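RNA-directed RNA polymerase (Infectious pancreatic necrosis virus, PDB 3ZED) probably copies the viral RNA genome as an RNA-dependent RNA polymerase, extending RNA chains from ribonucleoside triphosphates, and probably occurs both free and covalently linked to genomic RNA. Local coordinates at residues K105-H110 with G162-Q167; F303-R308 with K317-W322. All coordinates share one frame; numbering follows the deposited sequence.

Contact 1. Residues K105-H110 with G162-Q167; sequences KYYPFH and GSYSGQ
Y107 meets the second segment through the phenol oxygen of Y164, which sits 3.5 Å from Y107 CD2 and equally close to Y107 CA; the two side chains cross at about a right angle, and the oxygen approaches the Y107 ring obliquely. P108 follows beside the same phenol. Its CD lies 4.0 Å from Y164 CE1, a slanting apolar contact, while its CG faces the amide oxygen of Q167. H110 then carries most of the interface. Its CG lies anti to its own carbonyl carbon, beside the backbone N, and H110 CB packs 3.2 Å from G162 O. One imidazole face covers the turn into helix 164-179, with S163 C offset toward the rim and Y164 N over the ring centre. An edge points into Y164: H110 CE1 lies 3.3 Å above the phenol plane, over its centre, and the ring planes make 59°, which defines an edge-to-face pair. The helix start covered by the imidazole face is N-capped by S163, whose OG accepts from G166 N at 3.1 Å and also bonds D315. Next to CE1 on the ring, H110 NE2 donates to Q167 OE1 over 2.7 Å. The bond is fairly straight, 161° at the hydrogen, and OE1 lies in the ring plane, although the donor stands 40° out of the amide's carbonyl plane. This bond and the edge-to-face pair probably fix the rotation of the ring together. Q167 NE2 is held by N320 and by the backbone oxygen of L302, an arrangement consistent with OE1 being turned toward H110. Strand 456-459 adds L459 against P108, Y164 and Q167 in this buried part of the palm region.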
loop_
_atom_site.group_PDB
_atom_site.type_symbol
_atom_site.label_atom_id
_atom_site.label_comp_id
_atom_site.label_asym_id
_atom_site.label_seq_id
_atom_site.Cartn_x
_atom_site.Cartn_y
_atom_site.Cartn_z
ATOM N N LYS B 105 20.712 -3.418 -15.838
ATOM C CA LYS B 105 20.774 -1.965 -15.958
ATOM C C LYS B 105 19.370 -1.410 -16.093
ATOM O O LYS B 105 18.595 -1.884 -16.934
ATOM C CB LYS B 105 21.654 -1.547 -17.158
ATOM C CG LYS B 105 23.143 -1.806 -16.952
ATOM C CD LYS B 105 23.916 -1.784 -18.248
ATOM C CE LYS B 105 25.312 -2.304 -18.058
ATOM N NZ LYS B 105 26.102 -2.180 -19.306
ATOM N N TYR B 106 19.027 -0.422 -15.247
ATOM C CA TYR B 106 17.703 0.165 -15.273
ATOM C C TYR B 106 17.832 1.675 -15.324
ATOM O O TYR B 106 18.292 2.292 -14.372
ATOM C CB TYR B 106 16.855 -0.314 -14.077
ATOM C CG TYR B 106 15.537 0.423 -13.928
ATOM C CD1 TYR B 106 14.564 0.354 -14.919
ATOM C CD2 TYR B 106 15.288 1.231 -12.821
ATOM C CE1 TYR B 106 13.371 1.066 -14.812
ATOM C CE2 TYR B 106 14.089 1.928 -12.689
ATOM C CZ TYR B 106 13.130 1.843 -13.687
ATOM O OH TYR B 106 11.943 2.534 -13.588
ATOM N N TYR B 107 17.444 2.260 -16.462
ATOM C CA TYR B 107 17.527 3.694 -16.695
ATOM C C TYR B 107 16.121 4.263 -16.879
ATOM O O TYR B 107 15.602 4.269 -17.995
ATOM C CB TYR B 107 18.440 3.990 -17.903
ATOM C CG TYR B 107 19.907 3.740 -17.624
ATOM C CD1 TYR B 107 20.469 2.479 -17.808
ATOM C CD2 TYR B 107 20.743 4.770 -17.209
ATOM C CE1 TYR B 107 21.825 2.246 -17.561
ATOM C CE2 TYR B 107 22.108 4.560 -17.004
ATOM C CZ TYR B 107 22.639 3.288 -17.145
ATOM O OH TYR B 107 23.979 3.080 -16.895
ATOM N N PRO B 108 15.462 4.675 -15.775
ATOM C CA PRO B 108 14.088 5.195 -15.896
ATOM C C PRO B 108 14.021 6.576 -16.522
ATOM O O PRO B 108 14.981 7.340 -16.444
ATOM C CB PRO B 108 13.608 5.259 -14.445
ATOM C CG PRO B 108 14.841 5.460 -13.645
ATOM C CD PRO B 108 15.925 4.697 -14.369
ATOM N N PHE B 109 12.872 6.899 -17.119
ATOM C CA PHE B 109 12.631 8.213 -17.696
ATOM C C PHE B 109 12.153 9.144 -16.609
ATOM O O PHE B 109 11.444 8.741 -15.695
ATOM C CB PHE B 109 11.611 8.154 -18.856
ATOM C CG PHE B 109 12.149 7.488 -20.106
ATOM C CD1 PHE B 109 12.885 8.212 -21.041
ATOM C CD2 PHE B 109 11.925 6.136 -20.344
ATOM C CE1 PHE B 109 13.401 7.588 -22.184
ATOM C CE2 PHE B 109 12.443 5.512 -21.490
ATOM C CZ PHE B 109 13.178 6.242 -22.399
ATOM N N HIS B 110 12.573 10.383 -16.701
ATOM C CA HIS B 110 12.210 11.438 -15.779
ATOM C C HIS B 110 11.576 12.515 -16.623
ATOM O O HIS B 110 12.244 13.083 -17.489
ATOM C CB HIS B 110 13.458 11.910 -15.014
ATOM C CG HIS B 110 14.060 10.842 -14.154
ATOM N ND1 HIS B 110 15.138 10.092 -14.578
ATOM C CD2 HIS B 110 13.692 10.413 -12.926
ATOM C CE1 HIS B 110 15.409 9.253 -13.591
ATOM N NE2 HIS B 110 14.577 9.417 -12.572
ATOM N N GLY B 162 9.966 13.368 -11.426
ATOM C CA GLY B 162 11.173 13.961 -10.841
ATOM C C GLY B 162 12.464 13.835 -11.627
ATOM O O GLY B 162 12.486 14.046 -12.842
ATOM N N SER B 163 13.552 13.505 -10.928
ATOM C CA SER B 163 14.890 13.410 -11.521
ATOM C C SER B 163 15.747 12.378 -10.809
ATOM O O SER B 163 15.336 11.862 -9.771
ATOM C CB SER B 163 15.585 14.774 -11.472
ATOM O OG SER B 163 15.850 15.207 -10.146
ATOM N N TYR B 164 16.944 12.083 -11.356
ATOM C CA TYR B 164 17.912 11.169 -10.728
ATOM C C TYR B 164 18.391 11.769 -9.395
ATOM O O TYR B 164 18.412 11.064 -8.398
ATOM C CB TYR B 164 19.109 10.888 -11.651
ATOM C CG TYR B 164 18.875 9.825 -12.704
ATOM C CD1 TYR B 164 18.729 8.486 -12.350
ATOM C CD2 TYR B 164 18.884 10.147 -14.059
ATOM C CE1 TYR B 164 18.554 7.498 -13.318
ATOM C CE2 TYR B 164 18.719 9.167 -15.035
ATOM C CZ TYR B 164 18.563 7.843 -14.660
ATOM O OH TYR B 164 18.412 6.890 -15.634
ATOM N N SER B 165 18.724 13.083 -9.376
ATOM C CA SER B 165 19.148 13.799 -8.167
ATOM C C SER B 165 18.056 13.697 -7.082
ATOM O O SER B 165 18.363 13.410 -5.918
ATOM C CB SER B 165 19.460 15.259 -8.480
ATOM O OG SER B 165 20.716 15.408 -9.121
ATOM N N GLY B 166 16.798 13.935 -7.489
ATOM C CA GLY B 166 15.633 13.813 -6.617
ATOM C C GLY B 166 15.568 12.435 -5.974
ATOM O O GLY B 166 15.494 12.343 -4.742
ATOM N N GLN B 167 15.706 11.347 -6.810
ATOM C CA GLN B 167 15.699 9.941 -6.379
ATOM C C GLN B 167 16.855 9.628 -5.430
ATOM O O GLN B 167 16.650 8.965 -4.416
ATOM C CB GLN B 167 15.767 8.981 -7.592
ATOM C CG GLN B 167 14.501 8.933 -8.438
ATOM C CD GLN B 167 14.542 7.764 -9.380
ATOM O OE1 GLN B 167 15.068 7.853 -10.485
ATOM N NE2 GLN B 167 14.024 6.626 -8.948
#

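Contact 2. Residues F303-R308 with K317-W322; sequences FPKGER and KTRNIW
The R319 guanidinium has K305 CD over one face, and E307 OE2 approaches it obliquely; the F303 ring is likewise met obliquely, by I321 CB. E307 OE2 reaches R319 NH2 at 2.7 Å, a salt bridge, while R319 NE donates to E307 OE1 over a longer 3.2 Å, using the syn lone pair of that oxygen. The carboxylate and guanidinium planes are 29° apart, so this two-point pairing is not coplanar, and the NE bond is bent to 139° at the hydrogen. K305 NZ meets E307 OE2 from the anti side, tilted out of the carboxylate plane, at 2.9 Å. Bending of the lysine chain at chi4 (-75°) places NZ there, so one carboxylate probably offsets the repulsion between two neighbouring positive groups.

These charges lie near the turn end of a beta hairpin formed by strands 299-310 and 320-323. F303 and I321 are an antiparallel hydrogen-bonded pair: I321 N reaches F303 O at 2.7 Å, nearly straight, and F303 N returns to I321 O. P304 and N320 form the following non-hydrogen-bonded pair, after which K305 N bonds R319 O at 2.8 Å. F303 CB and I321 CB start on one sheet face, 4.0 Å apart, but the F303 ring leads away. I321 CD1 lies against K305 CE. On the face of P304 and N320, P304 CB touches T318 CG2.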
loop_
_atom_site.group_PDB
_atom_site.type_symbol
_atom_site.label_atom_id
_atom_site.label_comp_id
_atom_site.label_asym_id
_atom_site.label_seq_id
_atom_site.Cartn_x
_atom_site.Cartn_y
_atom_site.Cartn_z
ATOM N N PHE B 303 11.982 2.790 -9.218
ATOM C CA PHE B 303 11.070 3.510 -10.084
ATOM C C PHE B 303 10.762 4.910 -9.534
ATOM O O PHE B 303 10.355 5.024 -8.378
ATOM C CB PHE B 303 9.777 2.676 -10.228
ATOM C CG PHE B 303 8.810 3.138 -11.284
ATOM C CD1 PHE B 303 7.810 4.060 -10.983
ATOM C CD2 PHE B 303 8.840 2.589 -12.562
ATOM C CE1 PHE B 303 6.903 4.485 -11.964
ATOM C CE2 PHE B 303 7.929 3.003 -13.538
ATOM C CZ PHE B 303 6.967 3.948 -13.231
ATOM N N PRO B 304 10.918 5.994 -10.339
ATOM C CA PRO B 304 10.556 7.343 -9.832
ATOM C C PRO B 304 9.038 7.517 -9.823
ATOM O O PRO B 304 8.389 7.317 -10.852
ATOM C CB PRO B 304 11.244 8.286 -10.822
ATOM C CG PRO B 304 11.314 7.513 -12.105
ATOM C CD PRO B 304 11.391 6.046 -11.742
ATOM N N LYS B 305 8.454 7.820 -8.662
ATOM C CA LYS B 305 6.996 7.944 -8.550
ATOM C C LYS B 305 6.481 9.263 -9.170
ATOM O O LYS B 305 7.033 10.332 -8.886
ATOM C CB LYS B 305 6.578 7.861 -7.070
ATOM C CG LYS B 305 5.103 7.628 -6.844
ATOM C CD LYS B 305 4.813 7.364 -5.372
ATOM C CE LYS B 305 3.396 6.868 -5.163
ATOM N NZ LYS B 305 2.407 7.968 -5.287
ATOM N N GLY B 306 5.432 9.160 -9.993
ATOM C CA GLY B 306 4.761 10.310 -10.598
ATOM C C GLY B 306 3.933 11.010 -9.539
ATOM O O GLY B 306 3.068 10.391 -8.924
ATOM N N GLU B 307 4.254 12.266 -9.243
ATOM C CA GLU B 307 3.569 13.047 -8.208
ATOM C C GLU B 307 3.602 14.529 -8.501
ATOM O O GLU B 307 4.333 14.966 -9.389
ATOM C CB GLU B 307 4.242 12.804 -6.850
ATOM C CG GLU B 307 3.465 11.817 -6.021
ATOM C CD GLU B 307 4.180 11.292 -4.805
ATOM O OE1 GLU B 307 5.216 11.876 -4.411
ATOM O OE2 GLU B 307 3.678 10.303 -4.225
ATOM N N ARG B 308 2.847 15.305 -7.720
ATOM C CA ARG B 308 2.827 16.749 -7.829
ATOM C C ARG B 308 3.880 17.246 -6.841
ATOM O O ARG B 308 3.621 17.435 -5.647
ATOM C CB ARG B 308 1.400 17.318 -7.636
ATOM C CG ARG B 308 0.536 17.004 -8.877
ATOM C CD ARG B 308 -0.976 17.143 -8.778
ATOM N NE ARG B 308 -1.597 15.929 -8.279
ATOM C CZ ARG B 308 -2.439 15.143 -8.939
ATOM N NH1 ARG B 308 -2.810 15.440 -10.171
ATOM N NH2 ARG B 308 -2.918 14.059 -8.369
ATOM N N LYS B 317 13.901 15.912 -3.984
ATOM C CA LYS B 317 13.006 14.855 -3.546
ATOM C C LYS B 317 12.122 14.291 -4.669
ATOM O O LYS B 317 11.231 14.967 -5.178
ATOM C CB LYS B 317 12.117 15.372 -2.392
ATOM C CG LYS B 317 11.130 14.367 -1.828
ATOM C CD LYS B 317 9.998 15.094 -1.101
ATOM C CE LYS B 317 8.807 14.207 -0.839
ATOM N NZ LYS B 317 7.705 14.947 -0.170
ATOM N N THR B 318 12.384 13.034 -5.027
ATOM C CA THR B 318 11.577 12.226 -5.936
ATOM C C THR B 318 11.258 10.979 -5.140
ATOM O O THR B 318 12.178 10.271 -4.742
ATOM C CB THR B 318 12.256 11.914 -7.286
ATOM O OG1 THR B 318 12.756 13.102 -7.902
ATOM C CG2 THR B 318 11.327 11.136 -8.251
ATOM N N ARG B 319 9.986 10.724 -4.865
ATOM C CA ARG B 319 9.631 9.517 -4.121
ATOM C C ARG B 319 9.893 8.287 -5.007
ATOM O O ARG B 319 9.776 8.351 -6.243
ATOM C CB ARG B 319 8.182 9.567 -3.603
ATOM C CG ARG B 319 7.979 10.672 -2.562
ATOM C CD ARG B 319 7.102 10.247 -1.405
ATOM N NE ARG B 319 5.675 10.306 -1.716
ATOM C CZ ARG B 319 4.797 9.369 -1.371
ATOM N NH1 ARG B 319 5.195 8.283 -0.717
ATOM N NH2 ARG B 319 3.515 9.504 -1.689
ATOM N N ASN B 320 10.309 7.197 -4.370
ATOM C CA ASN B 320 10.663 5.972 -5.084
ATOM C C ASN B 320 9.693 4.843 -4.879
ATOM O O ASN B 320 9.262 4.597 -3.756
ATOM C CB ASN B 320 12.053 5.503 -4.654
ATOM C CG ASN B 320 13.152 6.458 -5.041
ATOM O OD1 ASN B 320 13.223 6.913 -6.168
ATOM N ND2 ASN B 320 14.048 6.768 -4.118
ATOM N N ILE B 321 9.392 4.118 -5.968
ATOM C CA ILE B 321 8.618 2.886 -5.912
ATOM C C ILE B 321 9.648 1.749 -6.015
ATOM O O ILE B 321 10.386 1.673 -7.004
ATOM C CB ILE B 321 7.504 2.780 -6.992
ATOM C CG1 ILE B 321 6.427 3.904 -6.867
ATOM C CG2 ILE B 321 6.902 1.353 -7.060
ATOM C CD1 ILE B 321 5.003 3.550 -6.311
ATOM N N TRP B 322 9.733 0.908 -4.984
ATOM C CA TRP B 322 10.620 -0.252 -4.979
ATOM C C TRP B 322 9.858 -1.328 -5.745
ATOM O O TRP B 322 8.904 -1.925 -5.228
ATOM C CB TRP B 322 10.941 -0.643 -3.546
ATOM C CG TRP B 322 12.061 -1.630 -3.388
ATOM C CD1 TRP B 322 13.372 -1.344 -3.137
ATOM C CD2 TRP B 322 11.943 -3.064 -3.334
ATOM N NE1 TRP B 322 14.083 -2.511 -2.942
ATOM C CE2 TRP B 322 13.232 -3.581 -3.068
ATOM C CE3 TRP B 322 10.866 -3.965 -3.488
ATOM C CZ2 TRP B 322 13.478 -4.957 -2.955
ATOM C CZ3 TRP B 322 11.107 -5.322 -3.373
ATOM C CH2 TRP B 322 12.402 -5.810 -3.117
#

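How the contacts relate
Contact 1 closes before contact 2 opens along the chain, and their centres are about 9 Å apart on the same side of the molecule's centre. All four segments belong to the palm region of the polymerase. They touch directly: Q167 NE2 lies 2.9 Å from N320 OD1 and S163 N 3.2 Å from T318 OG1, both probable hydrogen bonds, while Y106 OH packs 3.3 Å from F303 CD2. Strand 299-310 belongs to a mixed sheet with strands 157-160, 320-323 and 456-459, so the loop 105-110 and the start of helix 164-179 pack against the part of this sheet where strands 299-310 and 320-323 pair.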